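Local coordinates for protein fructuronate-tagaturonate epimerase UxaE from Cohnella laeviribosi in complex with 1 glycerol (PDB 6IL9) that catalyses the interconversion of fructuronate and tagaturonate by epimerisation, on a TIM-barrel scaffold that carries a bound zinc ion, at residues E165-R169 and Y253-Y258; T177-C183 and V266-I272. One frame throughout, in Å; residues are numbered along the deposited sequence.

Contact 1. Residues E165-R169 and Y253-Y258; sequences EEDIR and YIYEKY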
ATOM      1  N   GLU A 165       0.346  -7.786 -17.874  1.00 26.53           N
ATOM      2  CA  GLU A 165       1.385  -8.799 -17.705  1.00 24.89           C
ATOM      3  C   GLU A 165       2.774  -8.176 -17.673  1.00 24.90           C
ATOM      4  O   GLU A 165       3.653  -8.651 -16.945  1.00 25.31           O
ATOM      5  CB  GLU A 165       1.292  -9.837 -18.825  1.00 25.81           C
ATOM      6  CG  GLU A 165       0.016 -10.638 -18.803  1.00 24.87           C
ATOM      7  CD  GLU A 165       0.029 -11.782 -19.800  1.00 28.34           C
ATOM      8  OE1 GLU A 165      -1.018 -12.013 -20.438  1.00 29.26           O
ATOM      9  OE2 GLU A 165       1.075 -12.445 -19.941  1.00 27.53           O
ATOM     10  N   GLU A 166       2.991  -7.118 -18.463  1.00 28.12           N
ATOM     11  CA  GLU A 166       4.286  -6.441 -18.463  1.00 29.21           C
ATOM     12  C   GLU A 166       4.632  -5.914 -17.076  1.00 27.24           C
ATOM     13  O   GLU A 166       5.786  -5.997 -16.642  1.00 25.27           O
ATOM     14  CB  GLU A 166       4.282  -5.301 -19.483  1.00 36.79           C
ATOM     15  CG  GLU A 166       5.636  -5.026 -20.111  1.00 41.82           C
ATOM     16  CD  GLU A 166       5.862  -3.553 -20.426  1.00 52.83           C
ATOM     17  OE1 GLU A 166       7.038  -3.149 -20.580  1.00 57.62           O
ATOM     18  OE2 GLU A 166       4.865  -2.801 -20.527  1.00 55.44           O
ATOM     19  N   ASP A 167       3.637  -5.377 -16.367  1.00 25.51           N
ATOM     20  CA  ASP A 167       3.851  -4.846 -15.027  1.00 24.00           C
ATOM     21  C   ASP A 167       4.084  -5.954 -14.008  1.00 24.16           C
ATOM     22  O   ASP A 167       4.892  -5.785 -13.086  1.00 22.53           O
ATOM     23  CB  ASP A 167       2.653  -3.981 -14.622  1.00 25.13           C
ATOM     24  CG  ASP A 167       2.543  -2.707 -15.450  1.00 27.22           C
ATOM     25  OD1 ASP A 167       3.594  -2.208 -15.906  1.00 30.87           O
ATOM     26  OD2 ASP A 167       1.418  -2.204 -15.643  1.00 26.25           O
ATOM     27  N   ILE A 168       3.411  -7.093 -14.170  1.00 21.55           N
ATOM     28  CA  ILE A 168       3.666  -8.250 -13.311  1.00 24.16           C
ATOM     29  C   ILE A 168       5.092  -8.760 -13.511  1.00 22.65           C
ATOM     30  O   ILE A 168       5.801  -9.084 -12.547  1.00 20.94           O
ATOM     31  CB  ILE A 168       2.628  -9.348 -13.596  1.00 23.17           C
ATOM     32  CG1 ILE A 168       1.230  -8.838 -13.233  1.00 22.30           C
ATOM     33  CG2 ILE A 168       2.973 -10.622 -12.866  1.00 20.42           C
ATOM     34  CD1 ILE A 168       0.113  -9.699 -13.794  1.00 23.38           C
ATOM     35  N   ARG A 169       5.526  -8.856 -14.772  1.00 23.97           N
ATOM     36  CA  ARG A 169       6.902  -9.261 -15.050  1.00 22.45           C
ATOM     37  C   ARG A 169       7.898  -8.289 -14.439  1.00 23.85           C
ATOM     38  O   ARG A 169       8.916  -8.707 -13.875  1.00 24.50           O
ATOM     39  CB  ARG A 169       7.133  -9.356 -16.560  1.00 25.11           C
ATOM     40  CG  ARG A 169       6.421 -10.508 -17.233  1.00 29.53           C
ATOM     41  CD  ARG A 169       7.015 -10.797 -18.616  1.00 34.67           C
ATOM     42  NE  ARG A 169       6.853  -9.672 -19.532  1.00 32.71           N
ATOM     43  CZ  ARG A 169       5.767  -9.446 -20.268  1.00 32.34           C
ATOM     44  NH1 ARG A 169       4.724 -10.264 -20.202  1.00 29.24           N
ATOM     45  NH2 ARG A 169       5.722  -8.392 -21.073  1.00 33.82           N
ATOM     46  N   TYR A 253      -4.691 -18.137 -14.731  1.00 19.60           N
ATOM     47  CA  TYR A 253      -3.723 -17.934 -15.806  1.00 20.37           C
ATOM     48  C   TYR A 253      -2.488 -17.196 -15.303  1.00 20.14           C
ATOM     49  O   TYR A 253      -1.349 -17.583 -15.598  1.00 20.44           O
ATOM     50  CB  TYR A 253      -4.397 -17.162 -16.941  1.00 23.63           C
ATOM     51  CG  TYR A 253      -3.467 -16.515 -17.949  1.00 23.97           C
ATOM     52  CD1 TYR A 253      -2.855 -17.271 -18.946  1.00 25.03           C
ATOM     53  CD2 TYR A 253      -3.236 -15.140 -17.926  1.00 23.82           C
ATOM     54  CE1 TYR A 253      -2.023 -16.673 -19.889  1.00 26.30           C
ATOM     55  CE2 TYR A 253      -2.399 -14.534 -18.859  1.00 26.66           C
ATOM     56  CZ  TYR A 253      -1.795 -15.308 -19.834  1.00 26.54           C
ATOM     57  OH  TYR A 253      -0.968 -14.715 -20.764  1.00 28.82           O
ATOM     58  N   ILE A 254      -2.699 -16.131 -14.532  1.00 20.66           N
ATOM     59  CA  ILE A 254      -1.577 -15.370 -13.981  1.00 18.45           C
ATOM     60  C   ILE A 254      -0.805 -16.214 -12.973  1.00 20.36           C
ATOM     61  O   ILE A 254       0.435 -16.230 -12.968  1.00 17.18           O
ATOM     62  CB  ILE A 254      -2.088 -14.059 -13.352  1.00 19.47           C
ATOM     63  CG1 ILE A 254      -2.649 -13.111 -14.427  1.00 19.67           C
ATOM     64  CG2 ILE A 254      -0.994 -13.393 -12.538  1.00 20.43           C
ATOM     65  CD1 ILE A 254      -1.658 -12.742 -15.529  1.00 22.76           C
ATOM     66  N   TYR A 255      -1.520 -16.907 -12.084  1.00 16.66           N
ATOM     67  CA  TYR A 255      -0.837 -17.744 -11.101  1.00 17.03           C
ATOM     68  C   TYR A 255       0.079 -18.755 -11.787  1.00 19.80           C
ATOM     69  O   TYR A 255       1.254 -18.901 -11.422  1.00 18.21           O
ATOM     70  CB  TYR A 255      -1.842 -18.470 -10.199  1.00 17.97           C
ATOM     71  CG  TYR A 255      -1.088 -19.360  -9.239  1.00 18.28           C
ATOM     72  CD1 TYR A 255      -0.414 -18.810  -8.148  1.00 20.11           C
ATOM     73  CD2 TYR A 255      -0.990 -20.734  -9.450  1.00 18.85           C
ATOM     74  CE1 TYR A 255       0.327 -19.589  -7.294  1.00 21.81           C
ATOM     75  CE2 TYR A 255      -0.245 -21.534  -8.585  1.00 21.46           C
ATOM     76  CZ  TYR A 255       0.402 -20.952  -7.509  1.00 22.23           C
ATOM     77  OH  TYR A 255       1.149 -21.730  -6.652  1.00 25.32           O
ATOM     78  N   GLU A 256      -0.440 -19.449 -12.801  1.00 19.43           N
ATOM     79  CA  GLU A 256       0.351 -20.495 -13.435  1.00 21.20           C
ATOM     80  C   GLU A 256       1.467 -19.917 -14.296  1.00 22.53           C
ATOM     81  O   GLU A 256       2.557 -20.495 -14.352  1.00 22.70           O
ATOM     82  CB  GLU A 256      -0.559 -21.411 -14.258  1.00 23.53           C
ATOM     83  CG  GLU A 256      -1.506 -22.220 -13.393  1.00 23.66           C
ATOM     84  CD  GLU A 256      -2.537 -23.017 -14.190  1.00 30.02           C
ATOM     85  OE1 GLU A 256      -2.675 -22.805 -15.415  1.00 33.59           O
ATOM     86  OE2 GLU A 256      -3.215 -23.867 -13.575  1.00 34.05           O
ATOM     87  N   LYS A 257       1.231 -18.776 -14.945  1.00 21.41           N
ATOM     88  CA  LYS A 257       2.237 -18.217 -15.848  1.00 21.63           C
ATOM     89  C   LYS A 257       3.378 -17.551 -15.084  1.00 22.86           C
ATOM     90  O   LYS A 257       4.543 -17.670 -15.486  1.00 23.90           O
ATOM     91  CB  LYS A 257       1.591 -17.219 -16.813  1.00 20.51           C
ATOM     92  CG  LYS A 257       2.496 -16.817 -17.992  1.00 24.06           C
ATOM     93  CD  LYS A 257       1.753 -16.022 -19.064  1.00 24.99           C
ATOM     94  CE  LYS A 257       2.701 -15.580 -20.189  1.00 26.18           C
ATOM     95  NZ  LYS A 257       1.980 -14.807 -21.252  1.00 27.37           N
ATOM     96  N   TYR A 258       3.073 -16.865 -13.975  1.00 20.05           N
ATOM     97  CA  TYR A 258       4.023 -15.950 -13.343  1.00 22.99           C
ATOM     98  C   TYR A 258       4.335 -16.245 -11.880  1.00 23.23           C
ATOM     99  O   TYR A 258       5.465 -16.005 -11.450  1.00 22.25           O
ATOM    100  CB  TYR A 258       3.502 -14.509 -13.436  1.00 21.32           C
ATOM    101  CG  TYR A 258       3.479 -13.977 -14.849  1.00 23.06           C
ATOM    102  CD1 TYR A 258       4.659 -13.809 -15.562  1.00 26.74           C
ATOM    103  CD2 TYR A 258       2.283 -13.653 -15.468  1.00 22.22           C
ATOM    104  CE1 TYR A 258       4.649 -13.333 -16.851  1.00 24.41           C
ATOM    105  CE2 TYR A 258       2.257 -13.165 -16.758  1.00 25.10           C
ATOM    106  CZ  TYR A 258       3.446 -13.011 -17.445  1.00 25.81           C
ATOM    107  OH  TYR A 258       3.417 -12.525 -18.732  1.00 26.49           O
TER
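Glu165 reaches from helix 165-173 into a hole formed by Tyr253, Ile254, Lys257 and Tyr258 of helix 234-259, a knob-into-hole fit in which the knob is a carboxylate. Its chain runs straight out from CG (chi2 -172°), which delivers the carboxylate across the gap to three donors. OE2 takes two of them on its two lone pairs: the hydroxyl of Tyr258 on the anti side, at 2.6 Å from OH to OE2, and the ammonium of Lys257 on the syn side, a salt bridge of 2.8 Å from NZ to OE2. OE1 accepts from Tyr253 OH at 2.7 Å, met on its syn side but well out of the carboxylate plane.

Two of these donors are linked to each other, Lys257 NZ donating to Tyr253 OH (3.0 Å). Arg169 forms a second shell behind Tyr258: its chain bends at chi3, and NH1 donates to Tyr258 OH in a bent bond (3.0 Å, 140° at the hydrogen), the hydroxyl lying in the guanidinium plane. The positive groups would probably favour a charged Glu165. Lys257 CG lies over the centre of one face of the Tyr258 ring.

Deeper in, Ile168 CG2 packs against Tyr258 CG and its CD1 against Ile254 CD1, both isoleucines also touching Leu181 of strand 178-182. Polar outside and apolar beneath, this is the packing of neighbouring outer helices around a TIM barrel.

Contact 2. Residues T177-C183 and V266-I272; sequences TMLTLDC and VDFEISI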
ATOM      1  N   THR A 177       7.916  -8.969  -3.458  1.00 18.19           N
ATOM      2  CA  THR A 177       7.624 -10.210  -2.756  1.00 17.40           C
ATOM      3  C   THR A 177       6.136 -10.438  -2.584  1.00 18.05           C
ATOM      4  O   THR A 177       5.727 -11.541  -2.203  1.00 18.57           O
ATOM      5  CB  THR A 177       8.310 -10.216  -1.386  1.00 19.35           C
ATOM      6  OG1 THR A 177       7.959  -9.027  -0.662  1.00 18.16           O
ATOM      7  CG2 THR A 177       9.811 -10.263  -1.567  1.00 19.19           C
ATOM      8  N   MET A 178       5.330  -9.427  -2.862  1.00 17.58           N
ATOM      9  CA  MET A 178       3.883  -9.500  -2.824  1.00 16.16           C
ATOM     10  C   MET A 178       3.384  -8.980  -4.158  1.00 19.51           C
ATOM     11  O   MET A 178       3.864  -7.949  -4.632  1.00 21.88           O
ATOM     12  CB  MET A 178       3.341  -8.666  -1.655  1.00 16.82           C
ATOM     13  CG  MET A 178       1.834  -8.598  -1.547  1.00 17.10           C
ATOM     14  SD  MET A 178       1.286  -7.869   0.029  1.00 12.43           S
ATOM     15  CE  MET A 178      -0.479  -7.875  -0.291  1.00 19.78           C
ATOM     16  N   LEU A 179       2.475  -9.710  -4.794  1.00 15.11           N
ATOM     17  CA  LEU A 179       1.918  -9.296  -6.077  1.00 16.95           C
ATOM     18  C   LEU A 179       0.406  -9.219  -5.952  1.00 17.61           C
ATOM     19  O   LEU A 179      -0.245 -10.227  -5.672  1.00 19.70           O
ATOM     20  CB  LEU A 179       2.319 -10.263  -7.199  1.00 20.77           C
ATOM     21  CG  LEU A 179       3.721 -10.122  -7.779  1.00 26.54           C
ATOM     22  CD1 LEU A 179       3.775 -10.701  -9.186  1.00 32.35           C
ATOM     23  CD2 LEU A 179       4.158  -8.681  -7.794  1.00 29.24           C
ATOM     24  N   THR A 180      -0.149  -8.023  -6.153  1.00 15.80           N
ATOM     25  CA  THR A 180      -1.584  -7.793  -6.066  1.00 16.47           C
ATOM     26  C   THR A 180      -2.176  -7.794  -7.467  1.00 19.38           C
ATOM     27  O   THR A 180      -1.859  -6.916  -8.272  1.00 17.90           O
ATOM     28  CB  THR A 180      -1.874  -6.457  -5.376  1.00 16.92           C
ATOM     29  OG1 THR A 180      -1.379  -6.515  -4.031  1.00 18.13           O
ATOM     30  CG2 THR A 180      -3.367  -6.152  -5.364  1.00 19.40           C
ATOM     31  N   LEU A 181      -3.039  -8.761  -7.750  1.00 16.68           N
ATOM     32  CA  LEU A 181      -3.676  -8.878  -9.061  1.00 17.89           C
ATOM     33  C   LEU A 181      -5.041  -8.209  -9.017  1.00 21.68           C
ATOM     34  O   LEU A 181      -5.984  -8.727  -8.402  1.00 20.19           O
ATOM     35  CB  LEU A 181      -3.813 -10.340  -9.489  1.00 14.56           C
ATOM     36  CG  LEU A 181      -4.319 -10.504 -10.932  1.00 18.57           C
ATOM     37  CD1 LEU A 181      -3.287  -9.936 -11.886  1.00 19.62           C
ATOM     38  CD2 LEU A 181      -4.589 -11.975 -11.248  1.00 17.11           C
ATOM     39  N   ASP A 182      -5.149  -7.068  -9.689  1.00 19.23           N
ATOM     40  CA  ASP A 182      -6.417  -6.378  -9.866  1.00 21.60           C
ATOM     41  C   ASP A 182      -7.224  -7.109 -10.929  1.00 25.59           C
ATOM     42  O   ASP A 182      -6.836  -7.128 -12.105  1.00 24.03           O
ATOM     43  CB  ASP A 182      -6.138  -4.928 -10.258  1.00 26.58           C
ATOM     44  CG  ASP A 182      -7.374  -4.050 -10.226  1.00 32.84           C
ATOM     45  OD1 ASP A 182      -8.499  -4.571 -10.402  1.00 28.96           O
ATOM     46  OD2 ASP A 182      -7.208  -2.823 -10.018  1.00 33.06           O
ATOM     47  N   CYS A 183      -8.349  -7.708 -10.520  1.00 21.20           N
ATOM     48  CA  CYS A 183      -9.225  -8.453 -11.419  1.00 25.51           C
ATOM     49  C   CYS A 183     -10.521  -7.703 -11.711  1.00 30.57           C
ATOM     50  O   CYS A 183     -11.494  -8.306 -12.174  1.00 30.52           O
ATOM     51  CB  CYS A 183      -9.526  -9.837 -10.840  1.00 22.74           C
ATOM     52  SG  CYS A 183      -8.036 -10.817 -10.570  1.00 22.75           S
ATOM     53  N   VAL A 266       6.456 -15.931  -3.247  1.00 19.69           N
ATOM     54  CA  VAL A 266       5.719 -14.726  -3.617  1.00 22.06           C
ATOM     55  C   VAL A 266       4.354 -14.797  -2.952  1.00 21.56           C
ATOM     56  O   VAL A 266       3.672 -15.825  -3.031  1.00 23.60           O
ATOM     57  CB  VAL A 266       5.560 -14.584  -5.145  1.00 22.36           C
ATOM     58  CG1 VAL A 266       4.569 -13.477  -5.481  1.00 22.83           C
ATOM     59  CG2 VAL A 266       6.908 -14.308  -5.812  1.00 24.81           C
ATOM     60  N   ASP A 267       3.961 -13.722  -2.291  1.00 17.43           N
ATOM     61  CA  ASP A 267       2.638 -13.643  -1.684  1.00 16.46           C
ATOM     62  C   ASP A 267       1.688 -13.062  -2.718  1.00 17.44           C
ATOM     63  O   ASP A 267       1.859 -11.915  -3.141  1.00 18.78           O
ATOM     64  CB  ASP A 267       2.677 -12.787  -0.418  1.00 19.45           C
ATOM     65  CG  ASP A 267       3.451 -13.444   0.709  1.00 20.16           C
ATOM     66  OD1 ASP A 267       3.474 -14.697   0.792  1.00 19.95           O
ATOM     67  OD2 ASP A 267       4.035 -12.700   1.515  1.00 23.21           O
ATOM     68  N   PHE A 268       0.699 -13.855  -3.122  1.00 16.81           N
ATOM     69  CA  PHE A 268      -0.193 -13.536  -4.232  1.00 16.36           C
ATOM     70  C   PHE A 268      -1.511 -13.047  -3.656  1.00 16.53           C
ATOM     71  O   PHE A 268      -2.227 -13.816  -3.011  1.00 17.19           O
ATOM     72  CB  PHE A 268      -0.372 -14.794  -5.083  1.00 15.45           C
ATOM     73  CG  PHE A 268      -1.202 -14.616  -6.327  1.00 17.86           C
ATOM     74  CD1 PHE A 268      -0.990 -13.558  -7.194  1.00 20.50           C
ATOM     75  CD2 PHE A 268      -2.167 -15.574  -6.654  1.00 19.23           C
ATOM     76  CE1 PHE A 268      -1.754 -13.427  -8.362  1.00 21.20           C
ATOM     77  CE2 PHE A 268      -2.931 -15.457  -7.820  1.00 24.96           C
ATOM     78  CZ  PHE A 268      -2.722 -14.379  -8.672  1.00 19.84           C
ATOM     79  N   GLU A 269      -1.831 -11.763  -3.863  1.00 15.50           N
ATOM     80  CA  GLU A 269      -3.094 -11.195  -3.407  1.00 17.16           C
ATOM     81  C   GLU A 269      -4.039 -11.062  -4.587  1.00 16.96           C
ATOM     82  O   GLU A 269      -3.644 -10.568  -5.646  1.00 17.13           O
ATOM     83  CB  GLU A 269      -2.900  -9.820  -2.755  1.00 15.36           C
ATOM     84  CG  GLU A 269      -4.235  -9.115  -2.532  1.00 18.17           C
ATOM     85  CD  GLU A 269      -4.155  -7.934  -1.588  1.00 20.03           C
ATOM     86  OE1 GLU A 269      -4.281  -6.792  -2.074  1.00 24.90           O
ATOM     87  OE2 GLU A 269      -3.991  -8.140  -0.362  1.00 19.90           O
ATOM     88  N   ILE A 270      -5.275 -11.511  -4.414  1.00 16.02           N
ATOM     89  CA  ILE A 270      -6.302 -11.350  -5.434  1.00 16.07           C
ATOM     90  C   ILE A 270      -7.184 -10.182  -5.017  1.00 19.02           C
ATOM     91  O   ILE A 270      -7.748 -10.178  -3.918  1.00 19.96           O
ATOM     92  CB  ILE A 270      -7.111 -12.638  -5.626  1.00 18.11           C
ATOM     93  CG1 ILE A 270      -6.198 -13.709  -6.230  1.00 22.13           C
ATOM     94  CG2 ILE A 270      -8.304 -12.368  -6.537  1.00 20.62           C
ATOM     95  CD1 ILE A 270      -6.637 -15.108  -5.939  1.00 24.70           C
ATOM     96  N   SER A 271      -7.299  -9.188  -5.889  1.00 20.93           N
ATOM     97  CA  SER A 271      -8.010  -7.957  -5.569  1.00 23.44           C
ATOM     98  C   SER A 271      -9.237  -7.845  -6.459  1.00 27.55           C
ATOM     99  O   SER A 271      -9.131  -7.881  -7.691  1.00 27.91           O
ATOM    100  CB  SER A 271      -7.086  -6.747  -5.719  1.00 22.59           C
ATOM    101  OG  SER A 271      -7.802  -5.565  -6.029  1.00 34.09           O
ATOM    102  N   ILE A 272     -10.404  -7.743  -5.830  1.00 25.53           N
ATOM    103  CA  ILE A 272     -11.639  -7.449  -6.544  1.00 32.14           C
ATOM    104  C   ILE A 272     -12.375  -6.362  -5.767  1.00 28.52           C
ATOM    105  O   ILE A 272     -13.609  -6.332  -5.739  1.00 34.22           O
ATOM    106  CB  ILE A 272     -12.502  -8.714  -6.726  1.00 25.12           C
ATOM    107  CG1 ILE A 272     -12.739  -9.414  -5.386  1.00 28.21           C
ATOM    108  CG2 ILE A 272     -11.846  -9.681  -7.713  1.00 31.45           C
ATOM    109  CD1 ILE A 272     -13.546 -10.666  -5.491  1.00 25.33           C
TER
HETATM  110  O   HOH W   1      -9.821  -4.647  -8.068  1.00 35.32           O
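Glu269 and Thr180 project together from paired parallel strands, and the longer chain is instructive to follow. With CG anti to the backbone N (chi1 169°) and the chain stretched out from there to the carboxylate, Glu269 CB lies 4.0 Å from Met178 CE and also approaches Thr180 OG1, which hydrogen-bonds to Asp158 and Lys366. CG continues past Thr180 OG1 and CG2. At the carboxylate the oxygens part company: OE1 lies 3.5 Å from Thr180 CG2, and OE2 is 3.5 Å from Met178 CE. Their polar partners come from elsewhere, His343 and Lys366 at OE1, Ser300 and Ser341 at OE2; His343 is itself a zinc ligand.

Beneath runs regular parallel pairing, six backbone bonds from Asp267 N to Thr177 O through to Cys183 N to Ser271 O (2.9 Å). One water donates to Asp182 OD1 (2.7 Å) and Ser271 OG (3.0 Å). Ser271 OG and Asp182 OD2 also hydrogen-bond to zinc ligands, Asp273 and His161 ND1 respectively.

On the other face, Leu181 CB meets Phe268 CE1 at 3.9 Å. That face is covered by helices 165-173 and 234-259, while strand 156-162 flanks 178-182 and strand 300-302 flanks 267-271 in the eight-stranded barrel.

Overall arrangement
The two contacts join elements that follow each other in the chain, at different depths: helix 165-173 leads into strand 178-182, and helix 234-259 into strand 267-271, so helix meets helix in contact 1 and strand meets strand in contact 2. Contact 1 is partly buried, with a charged, hydroxyl-rich outer side; contact 2 is buried and rests on backbone bonds, while several of its polar side chains, Asp182, Glu269 and Ser271, tie into the zinc site. Between them lies a shared apolar layer, where Ile168 CG2 meets Leu179 CD1 at 3.8 Å and Tyr255 CD1 meets Phe268 CD2 at 4.0 Å. Side-chain chemistry thus grades from a polar outer side through hydrocarbon to a polar barrel interior.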